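Local coordinates for uncharacterized hypothetical protein (Bacteroides uniformis, PDB 4EIU) that is of unknown function but belongs to the DUF3823 family, whose N-terminal domain is classed with transthyretin-like folds, at residues P113-E118 with V136-S141; N161-Q166 with R224-T229; R220-I225 with R236-S241. All coordinates share one frame; numbering follows the deposited sequence.

How the contacts relate
Contact 1 comes first along the chain and closes the hairpin of strands 115-126 and 129-138 at the end remote from its turn. Contact 2 then closes a longer excursion, which carries strands 186-189 and 202-206, by pairing strand 162-170 with strand 216-225. Contact 3 starts on that same strand, sharing Arg224 and Ile225, and closes the loop that leads to strand 239-247; it overlaps contact 2 in sequence, whereas contact 1 precedes both. Contacts 2 and 3 therefore tie neighbouring strands of one four-stranded sheet, against which the three-stranded sheet of contact 1 packs through Leu115 and Val117. The strand order resembles that of a fibronectin type III-like sandwich.

Contact 1. Residues P113-E118 with V136-S141; sequences PFLNVE and VTRGVS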
loop_
_atom_site.group_PDB
_atom_site.type_symbol
_atom_site.label_atom_id
_atom_site.label_comp_id
_atom_site.label_asym_id
_atom_site.label_seq_id
_atom_site.Cartn_x
_atom_site.Cartn_y
_atom_site.Cartn_z
ATOM N N PRO A 113 0.116 -5.525 6.893
ATOM C CA PRO A 113 0.175 -4.124 6.511
ATOM C C PRO A 113 0.578 -3.284 7.721
ATOM O O PRO A 113 0.246 -3.624 8.817
ATOM C CB PRO A 113 -1.270 -3.791 6.113
ATOM C CG PRO A 113 -2.110 -4.806 6.804
ATOM C CD PRO A 113 -1.261 -6.032 6.988
ATOM N N PHE A 114 1.256 -2.169 7.481
ATOM C CA PHE A 114 1.705 -1.347 8.577
ATOM C C PHE A 114 0.530 -0.693 9.316
ATOM O O PHE A 114 0.541 -0.594 10.537
ATOM C CB PHE A 114 2.610 -0.230 8.064
ATOM C CG PHE A 114 3.826 -0.695 7.329
ATOM C CD1 PHE A 114 4.558 -1.769 7.782
ATOM C CD2 PHE A 114 4.266 -0.027 6.208
ATOM C CE1 PHE A 114 5.703 -2.179 7.116
ATOM C CE2 PHE A 114 5.408 -0.438 5.536
ATOM C CZ PHE A 114 6.146 -1.501 6.019
ATOM N N LEU A 115 -0.455 -0.236 8.553
ATOM C CA LEU A 115 -1.614 0.553 9.040
ATOM C C LEU A 115 -2.906 0.120 8.361
ATOM O O LEU A 115 -2.897 -0.323 7.212
ATOM C CB LEU A 115 -1.391 2.050 8.764
ATOM C CG LEU A 115 -0.140 2.737 9.367
ATOM C CD1 LEU A 115 0.021 4.194 8.882
ATOM C CD2 LEU A 115 -0.184 2.736 10.908
ATOM N N ASN A 116 -4.000 0.231 9.099
ATOM C CA ASN A 116 -5.326 0.163 8.562
ATOM C C ASN A 116 -5.911 1.555 8.598
ATOM O O ASN A 116 -5.792 2.266 9.609
ATOM C CB ASN A 116 -6.173 -0.793 9.390
ATOM C CG ASN A 116 -5.713 -2.223 9.273
ATOM O OD1 ASN A 116 -5.267 -2.658 8.217
ATOM N ND2 ASN A 116 -5.860 -2.976 10.341
ATOM N N VAL A 117 -6.546 1.940 7.509
ATOM C CA VAL A 117 -7.051 3.302 7.350
ATOM C C VAL A 117 -8.469 3.236 6.836
ATOM O O VAL A 117 -8.714 2.611 5.814
ATOM C CB VAL A 117 -6.209 4.105 6.337
ATOM C CG1 VAL A 117 -6.725 5.553 6.238
ATOM C CG2 VAL A 117 -4.715 4.027 6.666
ATOM N N GLU A 118 -9.399 3.888 7.531
ATOM C CA GLU A 118 -10.802 3.851 7.123
ATOM C C GLU A 118 -11.454 5.201 7.334
ATOM O O GLU A 118 -11.012 5.998 8.170
ATOM C CB GLU A 118 -11.558 2.798 7.936
ATOM C CG GLU A 118 -11.561 3.097 9.439
ATOM C CD GLU A 118 -11.957 1.914 10.298
ATOM O OE1 GLU A 118 -12.999 1.283 9.993
ATOM O OE2 GLU A 118 -11.244 1.641 11.302
ATOM N N VAL A 136 -7.032 5.916 11.761
ATOM C CA VAL A 136 -5.821 5.129 11.508
ATOM C C VAL A 136 -5.492 4.211 12.688
ATOM O O VAL A 136 -5.434 4.642 13.853
ATOM C CB VAL A 136 -4.616 6.032 11.183
ATOM C CG1 VAL A 136 -3.350 5.194 10.917
ATOM C CG2 VAL A 136 -4.949 6.934 9.994
ATOM N N THR A 137 -5.267 2.939 12.390
ATOM C CA THR A 137 -4.812 1.968 13.410
ATOM C C THR A 137 -3.643 1.147 12.897
ATOM O O THR A 137 -3.413 1.058 11.690
ATOM C CB THR A 137 -5.954 1.006 13.851
ATOM O OG1 THR A 137 -6.574 0.453 12.691
ATOM C CG2 THR A 137 -7.037 1.725 14.711
ATOM N N ARG A 138 -2.891 0.539 13.810
ATOM C CA ARG A 138 -1.815 -0.386 13.429
ATOM C C ARG A 138 -2.361 -1.610 12.695
ATOM O O ARG A 138 -3.334 -2.204 13.132
ATOM C CB ARG A 138 -1.056 -0.840 14.670
ATOM C CG ARG A 138 -0.314 0.255 15.403
ATOM C CD ARG A 138 0.821 0.834 14.567
ATOM N NE ARG A 138 1.536 1.881 15.293
ATOM C CZ ARG A 138 2.490 2.635 14.747
ATOM N NH1 ARG A 138 2.863 2.424 13.516
ATOM N NH2 ARG A 138 3.101 3.591 15.437
ATOM N N GLY A 139 -1.752 -1.984 11.583
ATOM C CA GLY A 139 -2.214 -3.153 10.842
ATOM C C GLY A 139 -1.562 -4.429 11.372
ATOM O O GLY A 139 -2.038 -5.539 11.099
ATOM N N VAL A 140 -0.439 -4.265 12.071
ATOM C CA VAL A 140 0.336 -5.349 12.663
ATOM C C VAL A 140 0.871 -4.785 13.975
ATOM O O VAL A 140 1.150 -3.577 14.061
ATOM C CB VAL A 140 1.503 -5.746 11.765
ATOM C CG1 VAL A 140 2.432 -4.561 11.483
ATOM C CG2 VAL A 140 2.267 -6.907 12.376
ATOM N N SER A 141 0.988 -5.622 14.997
ATOM C CA SER A 141 1.456 -5.137 16.295
ATOM C C SER A 141 2.885 -4.619 16.184
ATOM O O SER A 141 3.750 -5.160 15.426
ATOM C CB SER A 141 1.391 -6.222 17.365
ATOM O OG SER A 141 2.385 -7.184 17.115
HETATM O O HOH W 1 2.789 -0.047 11.940
HETATM O O HOH W 2 -4.645 -5.923 10.559
HETATM O O HOH W 3 -7.244 -2.006 12.900
HETATM O O HOH W 4 -8.399 2.091 11.262
#
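Asn116 and Thr137 form the hydrogen-bonded pair near the open end of the antiparallel hairpin made by strands 115-126 and 129-138. Asn116 N reaches Thr137 O at 2.8 Å, and Thr137 N returns a bond to Asn116 O at 2.9 Å. Beyond them the strands give way to loop, where Gly139 N donates to Phe114 O (2.9 Å) from well above the carbonyl plane. With the backbone as it is, a CB on Gly139 would lie 2.3 Å from Pro113 O, so a side chain would probably clash. Leu115 lays CD2 against Val136 CG1 at 4.0 Å, side chains crossing obliquely, and Val117 stands beside Val136 on the same face. That face is the inner one of a two-sheet beta sandwich: Leu115 and Val117 touch Ala223 and Ala221 of strand 216-225. Asn116 and Thr137 occupy the outer face. Here Asn116 ND2 gives one bond to a water shared with Thr137 OG1, placed between its backbone N and carbonyl carbon (chi1 50°), and another to a water bound by Gly139 O. A further water donates to Phe114 O at 2.7 Å and accepts from Arg138 NH1, while NH2 of that arginine forms a salt bridge with Glu196.

Contact 2. Residues N161-Q166 with R224-T229; sequences NVTDIQ and RINYDT
Arg224 meets Asp164 in a salt bridge in which NE donates to OD1 at 2.9 Å, almost straight at 172°. OD1 uses its syn lone pair and lies in the guanidinium plane, yet the carboxylate and guanidinium planes stand 84° apart, so a single oxygen takes the edge of the arginine. CG of Arg224 sits between its own backbone N and carbonyl carbon (chi1 63°), and the chain then runs extended from CG to NE. Thr163 OG1 donates to the same OD1 from the anti side at 2.7 Å, and a water bound there also makes a weak bond to Arg224 NH2. On the other branch, OD2 of the buried Asp164 accepts from Gln166 NE2 and, beyond the two segments, from Trp238 NE1. Several donors thus fix the rotation of the carboxylate and would probably stabilise its negative charge. The pair lies on one face of the four-stranded sheet, where strands 162-170 and 216-225 run antiparallel; the opposite face carries Val162 and Ile225, a non-hydrogen-bonded pair whose CG2 atoms are 4.2 Å apart and which both touch Arg138 of the facing sheet. Thr163 N continues the pairing by donating to Arg224 O at 3.0 Å. An inverse gamma turn centred on Asn226 follows. Asn226 N makes a bent bond to Asn161 O (2.8 Å), its CB packs on Thr163 CG2 at 3.6 Å with the side chains at about a right angle, and its ND2 donates to Glu158 O.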
loop_
_atom_site.group_PDB
_atom_site.type_symbol
_atom_site.label_atom_id
_atom_site.label_comp_id
_atom_site.label_asym_id
_atom_site.label_seq_id
_atom_site.Cartn_x
_atom_site.Cartn_y
_atom_site.Cartn_z
ATOM N N ASN A 161 6.913 5.526 13.468
ATOM C CA ASN A 161 6.153 6.773 13.559
ATOM C C ASN A 161 5.194 6.907 12.357
ATOM O O ASN A 161 5.601 6.737 11.201
ATOM C CB ASN A 161 7.059 8.016 13.573
ATOM C CG ASN A 161 7.911 8.132 14.838
ATOM O OD1 ASN A 161 7.631 7.518 15.848
ATOM N ND2 ASN A 161 8.963 8.910 14.756
ATOM N N VAL A 162 3.922 7.167 12.641
ATOM C CA VAL A 162 2.977 7.577 11.614
ATOM C C VAL A 162 3.281 9.037 11.262
ATOM O O VAL A 162 3.160 9.920 12.109
ATOM C CB VAL A 162 1.527 7.414 12.080
ATOM C CG1 VAL A 162 0.558 7.886 10.973
ATOM C CG2 VAL A 162 1.250 5.973 12.487
ATOM N N THR A 163 3.626 9.279 10.002
ATOM C CA THR A 163 4.196 10.565 9.558
ATOM C C THR A 163 3.148 11.495 8.972
ATOM O O THR A 163 3.330 12.709 8.979
ATOM C CB THR A 163 5.352 10.350 8.532
ATOM O OG1 THR A 163 4.863 9.676 7.350
ATOM C CG2 THR A 163 6.493 9.480 9.155
ATOM N N ASP A 164 2.056 10.948 8.436
ATOM C CA ASP A 164 1.058 11.782 7.767
ATOM C C ASP A 164 -0.231 11.046 7.465
ATOM O O ASP A 164 -0.227 9.824 7.413
ATOM C CB ASP A 164 1.615 12.400 6.461
ATOM C CG ASP A 164 2.093 11.362 5.451
ATOM O OD1 ASP A 164 3.255 10.944 5.557
ATOM O OD2 ASP A 164 1.321 11.019 4.527
ATOM N N ILE A 165 -1.316 11.816 7.299
ATOM C CA ILE A 165 -2.557 11.355 6.703
ATOM C C ILE A 165 -2.792 12.161 5.436
ATOM O O ILE A 165 -2.590 13.373 5.416
ATOM C CB ILE A 165 -3.784 11.561 7.610
ATOM C CG1 ILE A 165 -3.743 10.583 8.787
ATOM C CG2 ILE A 165 -5.086 11.381 6.805
ATOM C CD1 ILE A 165 -4.723 10.911 9.905
ATOM N N GLN A 166 -3.242 11.493 4.381
ATOM C CA GLN A 166 -3.591 12.181 3.134
ATOM C C GLN A 166 -5.072 12.042 2.930
ATOM O O GLN A 166 -5.634 10.981 3.238
ATOM C CB GLN A 166 -2.877 11.535 1.941
ATOM C CG GLN A 166 -1.363 11.472 2.080
ATOM C CD GLN A 166 -0.740 12.839 2.121
ATOM O OE1 GLN A 166 -1.098 13.707 1.317
ATOM N NE2 GLN A 166 0.204 13.050 3.049
ATOM N N ARG A 224 0.835 6.604 6.339
ATOM C CA ARG A 224 2.052 5.820 6.264
ATOM C C ARG A 224 2.936 6.039 7.475
ATOM O O ARG A 224 2.726 6.979 8.264
ATOM C CB ARG A 224 2.795 6.154 4.988
ATOM C CG ARG A 224 3.252 7.597 4.900
ATOM C CD ARG A 224 4.065 7.824 3.660
ATOM N NE ARG A 224 4.310 9.243 3.466
ATOM C CZ ARG A 224 5.026 9.757 2.481
ATOM N NH1 ARG A 224 5.553 8.987 1.550
ATOM N NH2 ARG A 224 5.188 11.076 2.414
ATOM N N ILE A 225 3.909 5.154 7.603
ATOM C CA ILE A 225 4.908 5.196 8.646
ATOM C C ILE A 225 6.258 5.642 8.104
ATOM O O ILE A 225 6.440 5.749 6.902
ATOM C CB ILE A 225 5.027 3.847 9.428
ATOM C CG1 ILE A 225 5.475 2.680 8.537
ATOM C CG2 ILE A 225 3.697 3.536 10.086
ATOM C CD1 ILE A 225 5.989 1.434 9.291
ATOM N N ASN A 226 7.209 5.877 9.012
ATOM C CA ASN A 226 8.572 6.316 8.685
ATOM C C ASN A 226 9.485 5.141 8.275
ATOM O O ASN A 226 10.529 4.882 8.875
ATOM C CB ASN A 226 9.119 7.094 9.898
ATOM C CG ASN A 226 10.494 7.702 9.655
ATOM O OD1 ASN A 226 10.807 8.054 8.536
ATOM N ND2 ASN A 226 11.331 7.797 10.710
ATOM N N TYR A 227 9.089 4.408 7.231
ATOM C CA TYR A 227 9.759 3.189 6.845
ATOM C C TYR A 227 9.536 2.895 5.360
ATOM O O TYR A 227 8.404 2.885 4.890
ATOM C CB TYR A 227 9.213 2.002 7.666
ATOM C CG TYR A 227 10.101 0.779 7.592
ATOM C CD1 TYR A 227 11.314 0.724 8.251
ATOM C CD2 TYR A 227 9.731 -0.344 6.813
ATOM C CE1 TYR A 227 12.148 -0.413 8.162
ATOM C CE2 TYR A 227 10.544 -1.447 6.722
ATOM C CZ TYR A 227 11.740 -1.487 7.393
ATOM O OH TYR A 227 12.522 -2.580 7.275
ATOM N N ASP A 228 10.635 2.692 4.667
ATOM C CA ASP A 228 10.625 2.488 3.234
ATOM C C ASP A 228 10.659 1.049 2.829
ATOM O O ASP A 228 11.299 0.209 3.488
ATOM C CB ASP A 228 11.744 3.301 2.534
ATOM C CG ASP A 228 13.156 2.973 3.022
ATOM O OD1 ASP A 228 13.334 2.431 4.119
ATOM O OD2 ASP A 228 14.117 3.252 2.283
ATOM N N THR A 229 9.975 0.771 1.716
ATOM C CA THR A 229 9.899 -0.574 1.148
ATOM C C THR A 229 10.061 -0.420 -0.370
ATOM O O THR A 229 9.452 0.482 -0.980
ATOM C CB THR A 229 8.582 -1.330 1.544
ATOM O OG1 THR A 229 7.416 -0.574 1.184
ATOM C CG2 THR A 229 8.531 -1.614 3.055
HETATM O O HOH W 5 5.350 12.236 5.506
#

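Contact 3. Residues R220-I225 with R236-S241; sequences RAAARI and RRWNYS
Ala223 and Asn239 form an antiparallel hydrogen-bonded pair (Ala223 N to Asn239 O 3.0 Å, Asn239 N to Ala223 O 2.8 Å), and Ala222 faces Tyr240 in the adjoining non-hydrogen-bonded pair. Ser241 N binds Ala221 O, and Ser241 OG accepts from Ala221 N. The Arg220 chain, extended from CG to NE, crosses Tyr240 at about a right angle, NE donating to Ser241 O at 2.8 Å and 174°. Tyr240 CD1 lies over the centre of the Arg220 guanidinium, 3.4 Å above the plane, the flat groups 32° apart. NH1 and NH2 of Arg220 go on to Val175 O and Thr27 O. A leucine in place of Arg220 would probably leave these two carbonyls and Ser241 O without this donor, and Tyr240 without its flat neighbour. Ala222 CB makes a CH-pi contact over the Tyr240 ring, 4.1 Å from its centroid; Tyr240 OH binds Tyr177 N. Strand 239-247 is an edge strand of the four-stranded sheet, and the long loop leading to it brings back Arg236 and Trp238. Arg224 lies between these two, its CD over the five-membered ring of Trp238 (3.7 Å from the centroid), CZ2 of Trp238 over one guanidinium face and Arg236 NH2 over the other. Arg224 NH1 donates in plane to a lone pair of Arg236 O at 2.9 Å. A bend at chi3 (-65°) turns Arg236 NE off the extended path; NH1 donates to Ile225 O and Thr163 OG1. Arg224 NH2 and Arg236 NH2, like charges 3.5 Å apart, are probably eased by Asp164 and a water both bind, Arg224 weakly.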
loop_
_atom_site.group_PDB
_atom_site.type_symbol
_atom_site.label_atom_id
_atom_site.label_comp_id
_atom_site.label_asym_id
_atom_site.label_seq_id
_atom_site.Cartn_x
_atom_site.Cartn_y
_atom_site.Cartn_z
ATOM N N ARG A 220 -10.466 9.701 -0.733
ATOM C CA ARG A 220 -9.841 8.525 -0.156
ATOM C C ARG A 220 -8.786 8.935 0.871
ATOM O O ARG A 220 -8.079 9.923 0.665
ATOM C CB ARG A 220 -9.176 7.730 -1.254
ATOM C CG ARG A 220 -8.949 6.268 -0.951
ATOM C CD ARG A 220 -8.400 5.594 -2.194
ATOM N NE ARG A 220 -8.095 4.189 -1.973
ATOM C CZ ARG A 220 -7.320 3.440 -2.763
ATOM N NH1 ARG A 220 -6.743 3.939 -3.849
ATOM N NH2 ARG A 220 -7.092 2.164 -2.442
ATOM N N ALA A 221 -8.687 8.162 1.948
ATOM C CA ALA A 221 -7.702 8.420 3.003
ATOM C C ALA A 221 -6.536 7.496 2.849
ATOM O O ALA A 221 -6.659 6.389 2.299
ATOM C CB ALA A 221 -8.329 8.292 4.385
ATOM N N ALA A 222 -5.372 7.977 3.280
ATOM C CA ALA A 222 -4.173 7.199 3.277
ATOM C C ALA A 222 -3.311 7.633 4.440
ATOM O O ALA A 222 -3.416 8.770 4.884
ATOM C CB ALA A 222 -3.414 7.341 1.955
ATOM N N ALA A 223 -2.493 6.704 4.948
ATOM C CA ALA A 223 -1.529 7.009 6.036
ATOM C C ALA A 223 -0.302 6.099 5.889
ATOM O O ALA A 223 -0.358 5.008 5.268
ATOM C CB ALA A 223 -2.163 6.872 7.386
ATOM N N ARG A 224 0.835 6.604 6.339
ATOM C CA ARG A 224 2.052 5.820 6.264
ATOM C C ARG A 224 2.936 6.039 7.475
ATOM O O ARG A 224 2.726 6.979 8.264
ATOM C CB ARG A 224 2.795 6.154 4.988
ATOM C CG ARG A 224 3.252 7.597 4.900
ATOM C CD ARG A 224 4.065 7.824 3.660
ATOM N NE ARG A 224 4.310 9.243 3.466
ATOM C CZ ARG A 224 5.026 9.757 2.481
ATOM N NH1 ARG A 224 5.553 8.987 1.550
ATOM N NH2 ARG A 224 5.188 11.076 2.414
ATOM N N ILE A 225 3.909 5.154 7.603
ATOM C CA ILE A 225 4.908 5.196 8.646
ATOM C C ILE A 225 6.258 5.642 8.104
ATOM O O ILE A 225 6.440 5.749 6.902
ATOM C CB ILE A 225 5.027 3.847 9.428
ATOM C CG1 ILE A 225 5.475 2.680 8.537
ATOM C CG2 ILE A 225 3.697 3.536 10.086
ATOM C CD1 ILE A 225 5.989 1.434 9.291
ATOM N N ARG A 236 8.338 5.483 0.995
ATOM C CA ARG A 236 7.500 5.146 2.133
ATOM C C ARG A 236 6.056 5.066 1.658
ATOM O O ARG A 236 5.449 6.062 1.301
ATOM C CB ARG A 236 7.686 6.157 3.262
ATOM C CG ARG A 236 9.142 6.299 3.682
ATOM C CD ARG A 236 9.324 7.169 4.923
ATOM N NE ARG A 236 8.941 8.579 4.707
ATOM C CZ ARG A 236 7.800 9.153 5.124
ATOM N NH1 ARG A 236 6.840 8.501 5.786
ATOM N NH2 ARG A 236 7.597 10.418 4.848
ATOM N N ARG A 237 5.529 3.847 1.634
ATOM C CA ARG A 237 4.276 3.553 0.943
ATOM C C ARG A 237 3.079 3.694 1.889
ATOM O O ARG A 237 3.139 3.275 3.047
ATOM C CB ARG A 237 4.300 2.158 0.375
ATOM C CG ARG A 237 5.479 1.885 -0.563
ATOM C CD ARG A 237 5.458 0.481 -1.223
ATOM N NE ARG A 237 6.721 0.409 -1.924
ATOM C CZ ARG A 237 6.928 0.581 -3.196
ATOM N NH1 ARG A 237 5.908 0.643 -4.072
ATOM N NH2 ARG A 237 8.195 0.664 -3.588
ATOM N N TRP A 238 2.024 4.328 1.384
ATOM C CA TRP A 238 0.735 4.421 2.087
ATOM C C TRP A 238 -0.074 3.172 2.131
ATOM O O TRP A 238 -0.212 2.416 1.133
ATOM C CB TRP A 238 -0.126 5.537 1.479
ATOM C CG TRP A 238 0.391 6.932 1.689
ATOM C CD1 TRP A 238 0.425 7.674 2.867
ATOM C CD2 TRP A 238 0.983 7.807 0.683
ATOM N NE1 TRP A 238 0.949 8.912 2.648
ATOM C CE2 TRP A 238 1.292 9.060 1.364
ATOM C CE3 TRP A 238 1.198 7.709 -0.694
ATOM C CZ2 TRP A 238 1.862 10.124 0.704
ATOM C CZ3 TRP A 238 1.786 8.794 -1.349
ATOM C CH2 TRP A 238 2.116 9.960 -0.665
ATOM N N ASN A 239 -0.710 2.991 3.289
ATOM C CA ASN A 239 -1.945 2.208 3.383
ATOM C C ASN A 239 -3.163 3.088 3.116
ATOM O O ASN A 239 -3.139 4.287 3.382
ATOM C CB ASN A 239 -2.075 1.509 4.730
ATOM C CG ASN A 239 -0.995 0.448 4.919
ATOM O OD1 ASN A 239 -0.072 0.656 5.695
ATOM N ND2 ASN A 239 -1.098 -0.657 4.197
ATOM N N TYR A 240 -4.204 2.472 2.555
ATOM C CA TYR A 240 -5.316 3.195 1.982
ATOM C C TYR A 240 -6.654 2.697 2.479
ATOM O O TYR A 240 -6.827 1.501 2.716
ATOM C CB TYR A 240 -5.332 3.005 0.450
ATOM C CG TYR A 240 -4.399 3.887 -0.369
ATOM C CD1 TYR A 240 -4.842 5.099 -0.874
ATOM C CD2 TYR A 240 -3.119 3.462 -0.723
ATOM C CE1 TYR A 240 -4.023 5.897 -1.656
ATOM C CE2 TYR A 240 -2.295 4.265 -1.484
ATOM C CZ TYR A 240 -2.788 5.470 -1.994
ATOM O OH TYR A 240 -1.971 6.260 -2.792
ATOM N N SER A 241 -7.610 3.629 2.556
ATOM C CA SER A 241 -9.010 3.315 2.742
ATOM C C SER A 241 -9.673 2.929 1.429
ATOM O O SER A 241 -9.057 2.966 0.360
ATOM C CB SER A 241 -9.737 4.512 3.334
ATOM O OG SER A 241 -9.981 5.504 2.344
HETATM O O HOH W 5 5.350 12.236 5.506
HETATM O O HOH W 6 5.162 3.605 5.139
#